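Long-range contacts in Atp-dependent DNA ligase (Psychromonas sp., PDB 4D05), which seals breaks in the DNA backbone at the expense of ATP, passing through an intermediate in which AMP is covalently bound to the enzyme: residues A[7-12]-A[172-177]; A[19-24]-A[155-160]; A[26-31]-A[151-156]; A[98-103]-A[111-116]. All coordinates share one frame; numbering follows the deposited sequence. Where two conformers were deposited one is given.

Contact 1 of 4, residues A[7-12]-A[172-177]; sequences QLATNY and LMKLKK. With AMP (adenosine monophosphate), chain H; SO4 (sulfate ion), chain F.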
# COMPACT_ATOMS: atom_id res chain seq x y z
N GLN A 7 7.36 -4.67 -11.10
CA GLN A 7 7.73 -3.30 -10.74
C GLN A 7 7.23 -3.02 -9.38
O GLN A 7 6.11 -3.45 -9.08
CB GLN A 7 7.04 -2.30 -11.66
CG GLN A 7 7.39 -0.86 -11.39
CD GLN A 7 7.08 -0.03 -12.65
OE1 GLN A 7 7.95 0.37 -13.40
NE2 GLN A 7 5.86 0.16 -12.88
N LEU A 8 8.03 -2.32 -8.57
CA LEU A 8 7.67 -1.97 -7.22
C LEU A 8 7.55 -0.44 -6.97
O LEU A 8 8.26 0.40 -7.57
CB LEU A 8 8.65 -2.55 -6.19
CG LEU A 8 9.05 -4.02 -6.29
CD1 LEU A 8 10.05 -4.27 -5.18
CD2 LEU A 8 7.84 -5.00 -6.20
N ALA A 9 6.64 -0.10 -6.07
CA ALA A 9 6.31 1.30 -5.82
C ALA A 9 7.22 1.93 -4.79
O ALA A 9 7.66 1.28 -3.82
CB ALA A 9 4.89 1.43 -5.36
N THR A 10 7.46 3.23 -4.98
CA THR A 10 8.10 4.09 -3.98
C THR A 10 7.08 4.97 -3.23
O THR A 10 5.89 4.84 -3.46
CB THR A 10 9.14 4.99 -4.63
OG1 THR A 10 8.55 5.72 -5.72
CG2 THR A 10 10.32 4.14 -5.14
N ASN A 11 7.53 5.83 -2.30
CA ASN A 11 6.59 6.69 -1.58
C ASN A 11 6.28 8.00 -2.26
O ASN A 11 7.11 8.55 -2.97
CB ASN A 11 7.08 6.99 -0.17
CG ASN A 11 6.99 5.81 0.72
OD1 ASN A 11 6.19 4.90 0.50
ND2 ASN A 11 7.80 5.80 1.76
N TYR A 12 5.06 8.48 -2.06
CA TYR A 12 4.63 9.78 -2.55
C TYR A 12 5.64 10.89 -2.20
O TYR A 12 6.21 10.91 -1.08
CB TYR A 12 3.26 10.11 -1.95
CG TYR A 12 2.76 11.47 -2.31
CD1 TYR A 12 2.21 11.71 -3.56
CD2 TYR A 12 2.81 12.51 -1.41
CE1 TYR A 12 1.78 12.94 -3.92
CE2 TYR A 12 2.38 13.75 -1.74
CZ TYR A 12 1.85 13.96 -3.01
OH TYR A 12 1.39 15.20 -3.35
N LEU A 172 6.21 5.20 -9.93
CA LEU A 172 5.07 4.56 -9.32
C LEU A 172 5.12 4.83 -7.82
O LEU A 172 6.06 4.40 -7.17
CB LEU A 172 5.14 3.04 -9.56
CG LEU A 172 3.97 2.22 -9.01
CD1 LEU A 172 2.64 2.57 -9.65
CD2 LEU A 172 4.21 0.71 -9.13
N MSE A 173 4.14 5.53 -7.30
CA MSE A 173 4.16 5.94 -5.89
C MSE A 173 2.90 5.54 -5.11
O MSE A 173 1.80 5.59 -5.63
CB MSE A 173 4.32 7.45 -5.80
CG MSE A 173 5.65 7.96 -6.30
SE MSE A 173 5.72 9.91 -6.35
CE MSE A 173 4.71 10.14 -7.96
N LYS A 174 3.11 5.19 -3.84
CA LYS A 174 2.04 4.89 -2.90
C LYS A 174 1.70 6.16 -2.18
O LYS A 174 2.58 6.87 -1.74
CB LYS A 174 2.49 3.91 -1.79
CG LYS A 174 3.10 2.66 -2.27
CD LYS A 174 3.68 1.84 -1.08
CE LYS A 174 4.06 0.49 -1.58
NZ LYS A 174 4.29 -0.44 -0.45
N LEU A 175 0.41 6.39 -1.97
CA LEU A 175 -0.05 7.52 -1.15
C LEU A 175 -1.06 7.02 -0.13
O LEU A 175 -2.19 6.65 -0.46
CB LEU A 175 -0.64 8.60 -2.05
CG LEU A 175 -1.34 9.74 -1.31
CD1 LEU A 175 -0.44 10.41 -0.31
CD2 LEU A 175 -1.86 10.75 -2.33
N LYS A 176 -0.63 7.00 1.13
CA LYS A 176 -1.55 6.68 2.23
C LYS A 176 -1.58 7.89 3.14
O LYS A 176 -0.70 8.76 3.06
CB LYS A 176 -1.10 5.41 2.98
CG LYS A 176 -1.25 4.15 2.13
CD LYS A 176 -0.91 2.87 2.87
CE LYS A 176 -2.05 2.45 3.78
NZ LYS A 176 -1.95 1.01 4.22
N LYS A 177 -2.57 7.96 4.00
CA LYS A 177 -2.64 9.08 4.94
C LYS A 177 -1.48 9.15 5.87
O LYS A 177 -1.02 10.24 6.25
CB LYS A 177 -3.95 9.04 5.72
CG LYS A 177 -5.07 9.67 4.91
CD LYS A 177 -6.08 10.33 5.74
CE LYS A 177 -7.18 10.91 4.85
NZ LYS A 177 -8.32 11.32 5.70
P AMP H . 0.73 -1.12 0.17
O1P AMP H . 1.86 -0.40 0.83
O2P AMP H . 0.08 -2.38 0.70
O5' AMP H . 1.14 -1.29 -1.36
C5' AMP H . 0.11 -1.82 -2.17
C4' AMP H . 0.75 -2.89 -3.00
O4' AMP H . -0.18 -3.46 -3.90
C3' AMP H . 1.84 -2.25 -3.80
O3' AMP H . 2.94 -3.16 -3.69
C2' AMP H . 1.29 -2.18 -5.19
O2' AMP H . 2.47 -2.51 -5.93
C1' AMP H . 0.05 -3.12 -5.25
N9 AMP H . -1.19 -2.37 -5.65
C8 AMP H . -2.42 -2.33 -5.07
N7 AMP H . -3.28 -1.50 -5.71
C5 AMP H . -2.58 -1.03 -6.77
C6 AMP H . -2.84 -0.07 -7.84
N6 AMP H . -4.05 0.51 -7.93
N1 AMP H . -1.85 0.14 -8.71
C2 AMP H . -0.63 -0.39 -8.59
N3 AMP H . -0.30 -1.26 -7.65
C4 AMP H . -1.23 -1.60 -6.72
S SO4 F . 5.58 -3.51 -1.87
O1 SO4 F . 4.46 -3.32 -0.94
O2 SO4 F . 5.36 -4.68 -2.74
O3 SO4 F . 5.71 -2.35 -2.75
O4 SO4 F . 6.82 -3.70 -1.10

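Contact 2 of 4, residues A[19-24]-A[155-160]; sequences TQYYVS and LMLHHQ. With AMP (adenosine monophosphate), chain H.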
# COMPACT_ATOMS: atom_id res chain seq x y z
N THR A 19 -0.35 16.39 -12.35
CA THR A 19 -1.12 16.25 -13.59
C THR A 19 -0.50 15.24 -14.54
O THR A 19 -1.11 14.87 -15.55
CB THR A 19 -1.31 17.59 -14.34
OG1 THR A 19 -0.07 18.00 -14.94
CG2 THR A 19 -1.79 18.67 -13.33
N GLN A 20 0.71 14.78 -14.24
CA GLN A 20 1.38 13.82 -15.11
C GLN A 20 1.12 12.39 -14.67
O GLN A 20 1.57 11.47 -15.34
CB GLN A 20 2.87 14.06 -15.10
CG GLN A 20 3.18 15.45 -15.38
CD GLN A 20 4.00 15.58 -16.58
OE1 GLN A 20 3.57 15.18 -17.67
NE2 GLN A 20 5.19 16.13 -16.42
N TYR A 21 0.38 12.21 -13.57
CA TYR A 21 0.18 10.87 -13.02
C TYR A 21 -1.24 10.37 -13.12
O TYR A 21 -2.19 11.10 -12.83
CB TYR A 21 0.56 10.85 -11.54
CG TYR A 21 2.00 11.11 -11.34
CD1 TYR A 21 2.49 12.41 -11.40
CD2 TYR A 21 2.88 10.08 -11.12
CE1 TYR A 21 3.81 12.66 -11.26
CE2 TYR A 21 4.22 10.33 -10.97
CZ TYR A 21 4.68 11.64 -11.05
OH TYR A 21 6.01 11.94 -10.93
N TYR A 22 -1.37 9.10 -13.47
CA TYR A 22 -2.64 8.42 -13.34
C TYR A 22 -2.82 7.96 -11.89
O TYR A 22 -1.92 7.36 -11.31
CB TYR A 22 -2.75 7.22 -14.31
CG TYR A 22 -3.08 7.71 -15.71
CD1 TYR A 22 -4.40 8.01 -16.06
CD2 TYR A 22 -2.09 7.92 -16.63
CE1 TYR A 22 -4.72 8.48 -17.34
CE2 TYR A 22 -2.38 8.40 -17.90
CZ TYR A 22 -3.69 8.68 -18.24
OH TYR A 22 -3.96 9.16 -19.52
N VAL A 23 -4.01 8.22 -11.36
CA VAL A 23 -4.30 7.96 -9.95
C VAL A 23 -5.34 6.86 -9.87
O VAL A 23 -6.36 6.90 -10.55
CB VAL A 23 -4.83 9.24 -9.26
CG1 VAL A 23 -5.08 8.98 -7.80
CG2 VAL A 23 -3.85 10.36 -9.49
N SER A 24 -5.08 5.88 -9.00
CA SER A 24 -5.96 4.75 -8.82
C SER A 24 -6.05 4.42 -7.34
O SER A 24 -5.24 4.87 -6.53
CB SER A 24 -5.39 3.53 -9.59
OG SER A 24 -4.12 3.18 -9.09
N LEU A 155 -4.21 5.57 -2.22
CA LEU A 155 -4.10 5.79 -3.66
C LEU A 155 -2.75 5.35 -4.19
O LEU A 155 -1.78 5.25 -3.44
CB LEU A 155 -4.29 7.29 -3.98
CG LEU A 155 -5.63 7.87 -3.56
CD1 LEU A 155 -5.66 9.40 -3.76
CD2 LEU A 155 -6.69 7.20 -4.35
N MSE A 156 -2.69 5.09 -5.49
CA MSE A 156 -1.45 4.90 -6.20
C MSE A 156 -1.36 5.89 -7.35
O MSE A 156 -2.37 6.21 -7.95
CB MSE A 156 -1.38 3.48 -6.81
CG MSE A 156 -1.55 2.34 -5.80
SE MSE A 156 0.01 2.14 -4.61
CE MSE A 156 1.41 2.05 -5.99
N LEU A 157 -0.14 6.35 -7.64
CA LEU A 157 0.13 7.28 -8.71
C LEU A 157 1.15 6.63 -9.66
O LEU A 157 2.17 6.10 -9.23
CB LEU A 157 0.73 8.57 -8.16
CG LEU A 157 -0.24 9.49 -7.38
CD1 LEU A 157 -0.42 9.05 -5.93
CD2 LEU A 157 0.23 10.90 -7.40
N HIS A 158 0.89 6.74 -10.96
CA HIS A 158 1.81 6.16 -11.95
C HIS A 158 1.97 7.13 -13.10
O HIS A 158 1.00 7.52 -13.74
CB HIS A 158 1.24 4.83 -12.41
CG HIS A 158 2.22 3.96 -13.13
ND1 HIS A 158 1.97 2.62 -13.36
CD2 HIS A 158 3.42 4.22 -13.68
CE1 HIS A 158 3.01 2.08 -13.98
NE2 HIS A 158 3.89 3.04 -14.22
N HIS A 159 3.20 7.58 -13.32
CA HIS A 159 3.49 8.57 -14.34
C HIS A 159 3.07 8.07 -15.72
O HIS A 159 3.42 6.95 -16.13
CB HIS A 159 4.98 8.93 -14.29
CG HIS A 159 5.32 10.21 -14.98
ND1 HIS A 159 5.24 10.34 -16.35
CD2 HIS A 159 5.73 11.40 -14.50
CE1 HIS A 159 5.61 11.57 -16.69
NE2 HIS A 159 5.89 12.24 -15.58
N GLN A 160 2.34 8.92 -16.44
CA GLN A 160 1.80 8.56 -17.77
C GLN A 160 2.88 8.15 -18.78
O GLN A 160 2.60 7.38 -19.70
CB GLN A 160 0.93 9.71 -18.33
CG GLN A 160 1.72 10.95 -18.59
CD GLN A 160 0.85 12.17 -18.79
OE1 GLN A 160 -0.37 12.08 -18.85
NE2 GLN A 160 1.48 13.33 -18.88
P AMP H . 0.73 -1.12 0.17
O1P AMP H . 1.86 -0.40 0.83
O2P AMP H . 0.08 -2.38 0.70
O5' AMP H . 1.14 -1.29 -1.36
C5' AMP H . 0.11 -1.82 -2.17
C4' AMP H . 0.75 -2.89 -3.00
O4' AMP H . -0.18 -3.46 -3.90
C3' AMP H . 1.84 -2.25 -3.80
O3' AMP H . 2.94 -3.16 -3.69
C2' AMP H . 1.29 -2.18 -5.19
O2' AMP H . 2.47 -2.51 -5.93
C1' AMP H . 0.05 -3.12 -5.25
N9 AMP H . -1.19 -2.37 -5.65
C8 AMP H . -2.42 -2.33 -5.07
N7 AMP H . -3.28 -1.50 -5.71
C5 AMP H . -2.58 -1.03 -6.77
C6 AMP H . -2.84 -0.07 -7.84
N6 AMP H . -4.05 0.51 -7.93
N1 AMP H . -1.85 0.14 -8.71
C2 AMP H . -0.63 -0.39 -8.59
N3 AMP H . -0.30 -1.26 -7.65
C4 AMP H . -1.23 -1.60 -6.72
O HOH W 1 -0.41 15.63 -18.79

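Contact 3 of 4, residues A[26-31]-A[151-156]; sequences KLDGIR and KGEGLM. With AMP (adenosine monophosphate), chain H.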
# COMPACT_ATOMS: atom_id res chain seq x y z
N LYS A 26 -5.51 2.26 -4.16
CA LYS A 26 -4.62 1.23 -3.64
C LYS A 26 -5.50 0.12 -3.04
O LYS A 26 -6.25 0.37 -2.11
CB LYS A 26 -3.74 1.85 -2.56
CG LYS A 26 -2.62 0.98 -2.01
CD LYS A 26 -1.85 1.82 -0.98
CE LYS A 26 -0.51 1.15 -0.60
NZ LYS A 26 -0.88 -0.03 0.18
N LEU A 27 -5.43 -1.09 -3.59
CA LEU A 27 -6.31 -2.17 -3.14
C LEU A 27 -5.55 -3.10 -2.19
O LEU A 27 -4.40 -3.43 -2.42
CB LEU A 27 -6.81 -3.00 -4.33
CG LEU A 27 -7.56 -2.24 -5.41
CD1 LEU A 27 -8.14 -3.21 -6.45
CD2 LEU A 27 -8.65 -1.37 -4.80
N ASP A 28 -6.23 -3.49 -1.12
CA ASP A 28 -5.64 -4.39 -0.12
C ASP A 28 -6.05 -5.81 -0.48
O ASP A 28 -7.02 -6.37 0.04
CB ASP A 28 -6.17 -4.03 1.26
CG ASP A 28 -5.40 -4.71 2.39
OD1 ASP A 28 -4.25 -5.18 2.22
OD2 ASP A 28 -5.94 -4.71 3.49
N GLY A 29 -5.29 -6.39 -1.40
CA GLY A 29 -5.51 -7.77 -1.83
C GLY A 29 -4.23 -8.56 -1.84
O GLY A 29 -3.28 -8.27 -1.10
N ILE A 30 -4.19 -9.58 -2.71
CA ILE A 30 -3.02 -10.40 -2.88
C ILE A 30 -2.50 -10.17 -4.29
O ILE A 30 -3.22 -10.40 -5.26
CB ILE A 30 -3.38 -11.89 -2.69
CG1 ILE A 30 -3.72 -12.17 -1.23
CG2 ILE A 30 -2.22 -12.79 -3.13
CD1 ILE A 30 -2.55 -12.01 -0.27
N ARG A 31 -1.26 -9.70 -4.39
CA ARG A 31 -0.70 -9.43 -5.70
C ARG A 31 -0.53 -10.72 -6.49
O ARG A 31 -0.13 -11.74 -5.94
CB ARG A 31 0.65 -8.75 -5.57
CG ARG A 31 1.13 -8.21 -6.90
CD ARG A 31 2.38 -7.39 -6.79
NE ARG A 31 2.80 -6.94 -8.10
CZ ARG A 31 3.40 -5.79 -8.35
NH1 ARG A 31 3.70 -4.97 -7.38
NH2 ARG A 31 3.71 -5.49 -9.58
N LYS A 151 -13.41 3.31 3.52
CA LYS A 151 -12.74 2.08 3.97
C LYS A 151 -11.80 1.49 2.92
O LYS A 151 -11.38 0.31 3.02
CB LYS A 151 -13.74 1.03 4.45
CG LYS A 151 -14.71 1.53 5.47
CD LYS A 151 -13.97 2.10 6.61
CE LYS A 151 -14.90 2.31 7.81
NZ LYS A 151 -14.13 3.00 8.86
N GLY A 152 -11.43 2.31 1.95
CA GLY A 152 -10.34 1.98 1.07
C GLY A 152 -8.98 2.27 1.70
O GLY A 152 -8.88 2.98 2.69
N GLU A 153 -7.92 1.76 1.09
CA GLU A 153 -6.60 1.77 1.70
C GLU A 153 -5.80 3.04 1.42
O GLU A 153 -5.02 3.51 2.24
CB GLU A 153 -5.82 0.52 1.23
CG GLU A 153 -4.67 0.09 2.11
CD GLU A 153 -5.11 -0.63 3.38
OE1 GLU A 153 -6.30 -0.60 3.73
OE2 GLU A 153 -4.25 -1.23 4.06
N GLY A 154 -5.99 3.61 0.24
CA GLY A 154 -5.20 4.75 -0.17
C GLY A 154 -5.22 4.88 -1.68
O GLY A 154 -6.14 4.37 -2.34
N LEU A 155 -4.21 5.57 -2.22
CA LEU A 155 -4.10 5.79 -3.66
C LEU A 155 -2.75 5.35 -4.19
O LEU A 155 -1.78 5.25 -3.44
CB LEU A 155 -4.29 7.29 -3.98
CG LEU A 155 -5.63 7.87 -3.56
CD1 LEU A 155 -5.66 9.40 -3.76
CD2 LEU A 155 -6.69 7.20 -4.35
N MSE A 156 -2.69 5.09 -5.49
CA MSE A 156 -1.45 4.90 -6.20
C MSE A 156 -1.36 5.89 -7.35
O MSE A 156 -2.37 6.21 -7.95
CB MSE A 156 -1.38 3.48 -6.81
CG MSE A 156 -1.55 2.34 -5.80
SE MSE A 156 0.01 2.14 -4.61
CE MSE A 156 1.41 2.05 -5.99
P AMP H . 0.73 -1.12 0.17
O1P AMP H . 1.86 -0.40 0.83
O2P AMP H . 0.08 -2.38 0.70
O5' AMP H . 1.14 -1.29 -1.36
C5' AMP H . 0.11 -1.82 -2.17
C4' AMP H . 0.75 -2.89 -3.00
O4' AMP H . -0.18 -3.46 -3.90
C3' AMP H . 1.84 -2.25 -3.80
O3' AMP H . 2.94 -3.16 -3.69
C2' AMP H . 1.29 -2.18 -5.19
O2' AMP H . 2.47 -2.51 -5.93
C1' AMP H . 0.05 -3.12 -5.25
N9 AMP H . -1.19 -2.37 -5.65
C8 AMP H . -2.42 -2.33 -5.07
N7 AMP H . -3.28 -1.50 -5.71
C5 AMP H . -2.58 -1.03 -6.77
C6 AMP H . -2.84 -0.07 -7.84
N6 AMP H . -4.05 0.51 -7.93
N1 AMP H . -1.85 0.14 -8.71
C2 AMP H . -0.63 -0.39 -8.59
N3 AMP H . -0.30 -1.26 -7.65
C4 AMP H . -1.23 -1.60 -6.72
O HOH W 2 -8.75 -0.03 -1.15

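Contact 4 of 4, residues A[98-103]-A[111-116]; sequences FDLPKS and INKMQT. With AMP (adenosine monophosphate), chain H.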
# COMPACT_ATOMS: atom_id res chain seq x y z
N PHE A 98 -3.51 -3.73 -13.02
CA PHE A 98 -2.95 -2.40 -12.99
C PHE A 98 -1.70 -2.24 -13.87
O PHE A 98 -1.20 -1.13 -14.00
CB PHE A 98 -2.69 -1.95 -11.52
CG PHE A 98 -1.80 -2.87 -10.73
CD1 PHE A 98 -0.46 -2.94 -10.98
CD2 PHE A 98 -2.30 -3.64 -9.70
CE1 PHE A 98 0.37 -3.79 -10.24
CE2 PHE A 98 -1.46 -4.47 -8.95
CZ PHE A 98 -0.13 -4.52 -9.24
N ASP A 99 -1.18 -3.31 -14.48
CA ASP A 99 -0.11 -3.12 -15.44
C ASP A 99 0.08 -4.33 -16.35
O ASP A 99 -0.56 -5.38 -16.17
CB ASP A 99 1.20 -2.73 -14.73
CG ASP A 99 2.02 -1.71 -15.52
OD1 ASP A 99 1.84 -1.63 -16.75
OD2 ASP A 99 2.89 -1.04 -14.93
N LEU A 100 0.92 -4.13 -17.35
CA LEU A 100 1.28 -5.12 -18.39
C LEU A 100 2.81 -5.23 -18.38
O LEU A 100 3.53 -4.45 -19.02
CB LEU A 100 0.79 -4.65 -19.78
CG LEU A 100 -0.70 -4.43 -19.94
CD1 LEU A 100 -1.09 -3.99 -21.34
CD2 LEU A 100 -1.48 -5.69 -19.61
N PRO A 101 3.35 -6.15 -17.58
CA PRO A 101 4.79 -6.10 -17.27
C PRO A 101 5.73 -6.46 -18.40
O PRO A 101 6.93 -6.25 -18.23
CB PRO A 101 4.96 -7.12 -16.14
CG PRO A 101 3.62 -7.44 -15.71
CD PRO A 101 2.64 -7.14 -16.77
N LYS A 102 5.23 -7.00 -19.51
CA LYS A 102 6.10 -7.31 -20.63
C LYS A 102 5.98 -6.25 -21.73
O LYS A 102 6.62 -6.35 -22.79
CB LYS A 102 5.80 -8.69 -21.20
CG LYS A 102 6.19 -9.84 -20.26
CD LYS A 102 7.69 -9.84 -19.94
CE LYS A 102 8.12 -11.02 -19.05
NZ LYS A 102 9.61 -11.05 -18.87
N SER A 103 5.20 -5.21 -21.47
CA SER A 103 5.00 -4.15 -22.46
C SER A 103 6.23 -3.25 -22.54
O SER A 103 6.90 -3.00 -21.52
CB SER A 103 3.82 -3.29 -22.07
OG SER A 103 3.75 -2.12 -22.87
N ILE A 111 -2.49 1.49 -20.27
CA ILE A 111 -3.87 1.62 -19.80
C ILE A 111 -4.85 1.40 -20.94
O ILE A 111 -5.85 0.71 -20.82
CB ILE A 111 -4.11 3.01 -19.20
CG1 ILE A 111 -3.31 3.19 -17.90
CG2 ILE A 111 -5.58 3.22 -18.95
CD1 ILE A 111 -3.35 4.62 -17.39
N ASN A 112 -4.56 2.00 -22.09
CA ASN A 112 -5.48 1.84 -23.21
C ASN A 112 -5.60 0.37 -23.63
O ASN A 112 -6.69 -0.12 -23.90
CB ASN A 112 -5.03 2.71 -24.37
CG ASN A 112 -6.09 2.87 -25.39
OD1 ASN A 112 -6.19 2.03 -26.29
ND2 ASN A 112 -6.93 3.95 -25.26
N LYS A 113 -4.47 -0.32 -23.65
CA LYS A 113 -4.50 -1.75 -23.97
C LYS A 113 -5.28 -2.54 -22.92
O LYS A 113 -6.07 -3.41 -23.26
CB LYS A 113 -3.11 -2.32 -24.17
CG LYS A 113 -3.13 -3.75 -24.64
CD LYS A 113 -1.78 -4.23 -25.05
CE LYS A 113 -1.84 -5.64 -25.55
NZ LYS A 113 -0.54 -6.09 -26.11
N MSE A 114 -5.03 -2.26 -21.64
CA MSE A 114 -5.72 -2.98 -20.59
C MSE A 114 -7.24 -2.82 -20.69
O MSE A 114 -7.99 -3.79 -20.48
CB MSE A 114 -5.25 -2.50 -19.20
CG MSE A 114 -3.88 -2.98 -18.87
SE MSE A 114 -3.42 -2.67 -16.96
CE MSE A 114 -3.14 -0.78 -17.09
N GLN A 115 -7.71 -1.61 -21.01
CA GLN A 115 -9.16 -1.36 -21.15
C GLN A 115 -9.73 -2.29 -22.21
O GLN A 115 -10.76 -2.89 -22.00
CB GLN A 115 -9.47 0.09 -21.54
CG GLN A 115 -9.09 1.12 -20.47
CD GLN A 115 -9.27 2.60 -20.90
OE1 GLN A 115 -8.65 3.08 -21.86
NE2 GLN A 115 -10.05 3.35 -20.11
N THR A 116 -9.04 -2.40 -23.34
CA THR A 116 -9.46 -3.30 -24.41
C THR A 116 -9.42 -4.76 -24.00
O THR A 116 -10.35 -5.50 -24.26
CB THR A 116 -8.61 -3.08 -25.68
OG1 THR A 116 -8.85 -1.76 -26.17
CG2 THR A 116 -9.03 -4.04 -26.75
P AMP H . 0.73 -1.12 0.17
O1P AMP H . 1.86 -0.40 0.83
O2P AMP H . 0.08 -2.38 0.70
O5' AMP H . 1.14 -1.29 -1.36
C5' AMP H . 0.11 -1.82 -2.17
C4' AMP H . 0.75 -2.89 -3.00
O4' AMP H . -0.18 -3.46 -3.90
C3' AMP H . 1.84 -2.25 -3.80
O3' AMP H . 2.94 -3.16 -3.69
C2' AMP H . 1.29 -2.18 -5.19
O2' AMP H . 2.47 -2.51 -5.93
C1' AMP H . 0.05 -3.12 -5.25
N9 AMP H . -1.19 -2.37 -5.65
C8 AMP H . -2.42 -2.33 -5.07
N7 AMP H . -3.28 -1.50 -5.71
C5 AMP H . -2.58 -1.03 -6.77
C6 AMP H . -2.84 -0.07 -7.84
N6 AMP H . -4.05 0.51 -7.93
N1 AMP H . -1.85 0.14 -8.71
C2 AMP H . -0.63 -0.39 -8.59
N3 AMP H . -0.30 -1.26 -7.65
C4 AMP H . -1.23 -1.60 -6.72

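Contact 1 of 4, residues A[7-12]-A[172-177]
Strands 8-11 and 173-175 form a short parallel pair whose local axes diverge by 56° and approach to 4.4 Å. T10 does most of the fastening. Its N donates to L172 O (2.9 Å), in the plane of that carbonyl, and its own O accepts from K174 N at 2.8 Å, the donor standing nearly along the C=O axis. One step further Y12 N reaches K174 O, 3.0 Å away, along a more bent path (143° at the hydrogen). This pairing sends T10 and the selenomethionine M173 to one face of the sheet and N11 and K174 to the other. A9, small and directed at segment 172-177, rests its CB against L172 CG at 3.8 Å and also meets the aliphatic CG of K174. At the far end, Y12 and L175 lie side by side pointing the same way, and L175 CD1 comes over one face of the ring, 4.3 Å from the centroid of Y12, in a CH-pi contact. L140 of helix 137-149 touches both residues. The OG1 of T10 is tied to S169 O in the neighbouring strand. K174, its CG anti to the carbonyl carbon (chi1 -53°) and its chain extended beyond, places NZ 2.7 Å from AMP O1P and 2.9 Å from sulfate O1. The sulfate, probably from the crystallisation liquor, is also held by K42 and R168. K174 belongs to what resembles motif V of covalent nucleotidyltransferases, and its ammonium probably offsets negative charge on the AMP phosphate.

Contact 2 of 4, residues A[19-24]-A[155-160]
The antiparallel strands 21-26 and 154-159, at the border of a mixed sheet in the adenylation domain, run up to the AMP; strand 21-26 leads into nucleotidyltransferase motif I, and strand 154-159 corresponds to motif IV. Y22 with H158 and S24 with M156 are hydrogen-bonded pairs; in the latter, S24 N gives to M156 O at 2.9 Å and M156 N returns to S24 O at 2.8 Å. V23 with L157 is the non-hydrogen-bonded pair between them, and Y21 with H159 a second one beyond Y22. H159, its CG anti to the backbone N, turns the edge of its ring to the face of Y21 in a T-shaped pair, centroids 5.0 Å apart and planes at 77°. Over a face of the same imidazole lies Q20 CB, while ND1 is hydrogen-bonded to D161 N. An alanine in place of H159 would remove the ring between Y21 and Q20 and would probably loosen the packing at this strand end. Just beyond, Q160 N meets Q20 O almost straight (172°). Near the nucleotide, M156 CG comes 3.4 Å from AMP C6, and S24 OG accepts a hydrogen bond from AMP N6 at 2.9 Å.

Contact 3 of 4, residues A[26-31]-A[151-156]
K26 fills the tight half of this contact. Its side chain runs fully extended as far as CE and then bends at the last torsion (chi4 -70°), which delivers NZ to the phosphorus: K26 NZ and AMP P are covalently joined at 1.9 Å, the enzyme-adenylate itself. On the way K26 CG passes the SE of selenomethionine M156 at 3.9 Å, and K26 CB lies 3.5 Å from G154 C. The backbone of K26 is fixed to the same residue, since K26 N donates to G154 O at 2.9 Å from 52° out of the carbonyl plane. A CB on G154 would be jammed against the preceding carbonyl O, and would crowd K26 CD. The sequence K26-L27-D28-G29 is the KxDG signature, motif I, of ATP-dependent DNA ligases and their relatives, and its second residue binds the base through the backbone: L27 N points almost straight at AMP N7, 3.0 Å away. The other half is looser. There a water bridges the segments, donating to K26 O at 2.7 Å and accepting from E153 N. Further out the carboxylates of D28 and E153 stack with planes 23° apart, D28 OD2 lying 3.9 Å from E153 OE2. These like charges would probably repel, which the salt bridge from K176 to E153 is likely to ease. E153 OE2 stays 5.3 Å from K26 NZ, short of contact.

Contact 4 of 4, residues A[98-103]-A[111-116]
The torsions of F98 and M114 set up this contact. F98 holds its CG in the crowded position between backbone N and carbonyl carbon (chi1 56°), so its ring goes to the nucleotide and its backbone is left for the helix. The selenomethionine M114 starts with CG anti to the carbonyl carbon (chi1 -73°) and bends at its end (chi3 -75°), laying SE against the strand: M114 SE is 3.4 Å from D99 N and 3.6 Å from F98 C. L100 reaches the other way, and the two side chains slide past each other with L100 CG 3.7 Å from M114 CG. Toward the exposed flank, L100 CD1 rests on the aliphatic part of K113, 3.8 Å from CD of K113. These pieces are the first strand and the helix of a beta-alpha-beta unit made of strand 94-99, helix 107-121 and strand 126-128. The strand closes in a classic beta bulge, F98 and D99 both facing D63, and L100 to S103 then form a type I turn. D99 OD1 accepts from L100 N at 2.7 Å, met from above the carboxylate plane, and also pairs with R110, tying the strand end to the helix. On the nucleotide side the adenine lies over one face of F98, AMP N3 above the ring centre and F98 CG 3.5 Å from AMP C2, consistent with the aromatic residue of motif IIIa in related ligases. An alanine here would remove that face and would probably weaken the hold on the base, while the backbone atoms touched by M114 would remain.

How the contacts relate
All four contacts lie in the adenylation domain and touch the AMP. Contacts 1 and 2, centres about 10 Å apart, are parts of one sheet, joined by M173 N to L157 O at 2.8 Å and L175 N to L155 O at 2.9 Å. Contact 3 continues strand 154-159 of contact 2, sharing L155 and M156, and brings in the adenylated lysine, whose phosphate also meets the lysine of contact 1. R31 of contact 3 reaches Q7 O of contact 1 and passes 3.8 Å from F98 CE1 (R31 NH2). Contact 4, its centre about 19 Å from those of contacts 1 and 3, meets contact 2 where H158 CE1 lies 3.3 Å from D99 OD2.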